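Local atomic coordinates of Serine/threonine-protein kinase BRSK1 (Mus musculus, PDB entry 5IRI), a protein that phosphorylates serine and threonine residues of target proteins and carries a C-terminal kinase-associated-1 (KA1) domain that probably takes part in its auto-inhibition. Residues Lys59-Pro64 against Ser106-Arg111. Residues are numbered along the deposited sequence; the frame is centred on the assembly and turned at random.
Sequences KASGGP and SGPSRR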
ATOM      1  N   LYS A  59       8.336  -7.120  -7.389  1.00 53.46           N
ATOM      2  CA  LYS A  59       9.145  -7.577  -8.514  1.00 53.79           C
ATOM      3  C   LYS A  59       8.498  -8.709  -9.310  1.00 59.77           C
ATOM      4  O   LYS A  59       8.859  -8.907 -10.474  1.00 60.71           O
ATOM      5  CB  LYS A  59      10.522  -8.025  -8.017  1.00 54.79           C
ATOM      6  CG  LYS A  59      11.322  -6.957  -7.283  1.00 63.26           C
ATOM      7  CD  LYS A  59      12.646  -7.497  -6.771  1.00 70.24           C
ATOM      8  CE  LYS A  59      13.572  -6.384  -6.289  1.00 77.90           C
ATOM      9  NZ  LYS A  59      14.950  -6.897  -5.983  1.00 70.40           N
ATOM     10  N   ALA A  60       7.549  -9.441  -8.715  1.00 62.35           N
ATOM     11  CA  ALA A  60       7.039 -10.674  -9.313  1.00 62.70           C
ATOM     12  C   ALA A  60       6.303 -10.442 -10.634  1.00 64.24           C
ATOM     13  O   ALA A  60       6.304 -11.329 -11.498  1.00 67.13           O
ATOM     14  CB  ALA A  60       6.124 -11.381  -8.314  1.00 63.60           C
ATOM     15  N   SER A  61       5.650  -9.287 -10.805  1.00 60.84           N
ATOM     16  CA  SER A  61       4.930  -9.028 -12.048  1.00 56.51           C
ATOM     17  C   SER A  61       5.876  -8.751 -13.202  1.00 58.44           C
ATOM     18  O   SER A  61       5.444  -8.769 -14.360  1.00 60.46           O
ATOM     19  CB  SER A  61       3.962  -7.854 -11.884  1.00 55.74           C
ATOM     20  OG  SER A  61       4.629  -6.611 -12.029  1.00 61.24           O
ATOM     21  N   GLY A  62       7.145  -8.487 -12.915  1.00 63.03           N
ATOM     22  CA  GLY A  62       8.116  -8.314 -13.972  1.00 63.03           C
ATOM     23  C   GLY A  62       8.320  -9.582 -14.779  1.00 63.03           C
ATOM     24  O   GLY A  62       7.859 -10.676 -14.431  1.00 63.03           O
ATOM     25  N   GLY A  63       9.027  -9.415 -15.891  1.00 66.66           N
ATOM     26  CA  GLY A  63       9.289 -10.497 -16.803  1.00 66.66           C
ATOM     27  C   GLY A  63      10.425 -10.168 -17.751  1.00 66.66           C
ATOM     28  O   GLY A  63      11.051  -9.109 -17.680  1.00 66.66           O
ATOM     29  N   PRO A  64      10.723 -11.098 -18.651  1.00 74.15           N
ATOM     30  CA  PRO A  64      11.738 -10.819 -19.682  1.00 74.15           C
ATOM     31  C   PRO A  64      11.376  -9.646 -20.582  1.00 74.15           C
ATOM     32  O   PRO A  64      12.257  -8.870 -20.974  1.00 74.15           O
ATOM     33  CB  PRO A  64      11.797 -12.140 -20.463  1.00 64.15           C
ATOM     34  CG  PRO A  64      10.451 -12.819 -20.180  1.00 64.15           C
ATOM     35  CD  PRO A  64      10.158 -12.452 -18.753  1.00 64.15           C
ATOM     36  N   SER A 106       4.460   2.989 -11.313  1.00 40.10           N
ATOM     37  CA  SER A 106       4.739   2.312 -12.568  1.00 44.88           C
ATOM     38  C   SER A 106       4.390   0.837 -12.418  1.00 49.24           C
ATOM     39  O   SER A 106       4.467   0.278 -11.316  1.00 45.46           O
ATOM     40  CB  SER A 106       6.211   2.491 -12.977  1.00 46.01           C
ATOM     41  OG  SER A 106       7.081   1.694 -12.178  1.00 53.78           O
ATOM     42  N   GLY A 107       3.995   0.216 -13.536  1.00 44.85           N
ATOM     43  CA  GLY A 107       3.679  -1.194 -13.552  1.00 44.06           C
ATOM     44  C   GLY A 107       2.216  -1.508 -13.811  1.00 48.76           C
ATOM     45  O   GLY A 107       1.369  -0.625 -14.003  1.00 46.42           O
ATOM     46  N   PRO A 108       1.896  -2.799 -13.810  1.00 47.84           N
ATOM     47  CA  PRO A 108       0.555  -3.237 -14.209  1.00 43.44           C
ATOM     48  C   PRO A 108      -0.503  -2.868 -13.181  1.00 45.84           C
ATOM     49  O   PRO A 108      -0.420  -3.242 -12.009  1.00 45.21           O
ATOM     50  CB  PRO A 108       0.706  -4.750 -14.340  1.00 38.38           C
ATOM     51  CG  PRO A 108       1.862  -5.076 -13.484  1.00 47.83           C
ATOM     52  CD  PRO A 108       2.801  -3.938 -13.608  1.00 48.07           C
ATOM     53  N   SER A 109      -1.520  -2.152 -13.660  1.00 50.41           N
ATOM     54  CA  SER A 109      -2.617  -1.690 -12.819  1.00 48.10           C
ATOM     55  C   SER A 109      -3.265  -2.832 -12.035  1.00 53.06           C
ATOM     56  O   SER A 109      -3.590  -2.686 -10.853  1.00 55.33           O
ATOM     57  CB  SER A 109      -3.638  -0.986 -13.706  1.00 44.93           C
ATOM     58  OG  SER A 109      -4.476  -0.150 -12.950  1.00 58.43           O
ATOM     59  N   ARG A 110      -3.442  -3.989 -12.664  1.00 55.21           N
ATOM     60  CA  ARG A 110      -4.197  -5.048 -12.005  1.00 57.09           C
ATOM     61  C   ARG A 110      -3.417  -5.664 -10.847  1.00 55.04           C
ATOM     62  O   ARG A 110      -3.981  -5.909  -9.772  1.00 60.76           O
ATOM     63  CB  ARG A 110      -4.616  -6.108 -13.025  1.00 65.69           C
ATOM     64  CG  ARG A 110      -5.818  -5.668 -13.869  1.00 76.69           C
ATOM     65  CD  ARG A 110      -6.959  -5.155 -12.973  1.00 82.36           C
ATOM     66  NE  ARG A 110      -8.076  -4.544 -13.702  1.00 88.24           N
ATOM     67  CZ  ARG A 110      -8.312  -3.233 -13.762  1.00 91.67           C
ATOM     68  NH1 ARG A 110      -7.502  -2.374 -13.148  1.00 78.39           N
ATOM     69  NH2 ARG A 110      -9.361  -2.775 -14.441  1.00 88.55           N
ATOM     70  N   ARG A 111      -2.122  -5.939 -11.033  1.00 54.41           N
ATOM     71  CA  ARG A 111      -1.398  -6.479  -9.889  1.00 50.74           C
ATOM     72  C   ARG A 111      -1.161  -5.420  -8.826  1.00 47.36           C
ATOM     73  O   ARG A 111      -0.870  -5.762  -7.679  1.00 43.54           O
ATOM     74  CB  ARG A 111      -0.080  -7.115 -10.305  1.00 48.42           C
ATOM     75  CG  ARG A 111       0.297  -8.206  -9.331  1.00 58.33           C
ATOM     76  CD  ARG A 111       1.176  -9.278  -9.939  1.00 68.41           C
ATOM     77  NE  ARG A 111       0.568  -9.980 -11.059  1.00 71.77           N
ATOM     78  CZ  ARG A 111       1.147 -10.998 -11.689  1.00 78.72           C
ATOM     79  NH1 ARG A 111       2.344 -11.430 -11.296  1.00 70.13           N
ATOM     80  NH2 ARG A 111       0.527 -11.587 -12.709  1.00 84.21           N
TER
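S61 meets P108 and R111 on the surface at one end of the KA1 domain's antiparallel sheet, where the loop leading from strand 53-58 to strand 71-79 comes up against the start of the C-terminal helix 109-124. The serine side chain lies beside the proline ring: its OG is 3.5 Å from P108 CG and nearly as close to P108 CD, and its CB also approaches CG. These are van der Waals contacts. The hydroxyl finds its polar partner in the carbonyl oxygen of K69, to which it is hydrogen-bonded, and this ties the serine to the far end of its own loop. A chi1 of 82° folds the hydroxyl back over the serine's own main chain, where it meets both the proline ring and the K69 carbonyl. Within the loop, a backbone bond from G62 N to K59 O closes a type I beta turn with A60 and S61 at its corners.

P108 occupies the N-cap position of the helix, and its ring also rests on V71 and K69, so proline and serine share neighbours at and just before the start of strand 71-79. Three residues further on, R111 extends its side chain toward the loop. Its CG stands anti to the backbone N (chi1 -152°), and the chain then bends at chi3 (-60°), which carries the guanidinium past S61 toward A60. The aliphatic part touches first, R111 CD lying 3.7 Å from S61 CB. Beyond it the guanidinium approaches the loop backbone obliquely. The arginine's outermost touch is van der Waals: NH1 lies 3.6 Å from S61 CA and, too far for a hydrogen bond, 4.0 Å from A60 O.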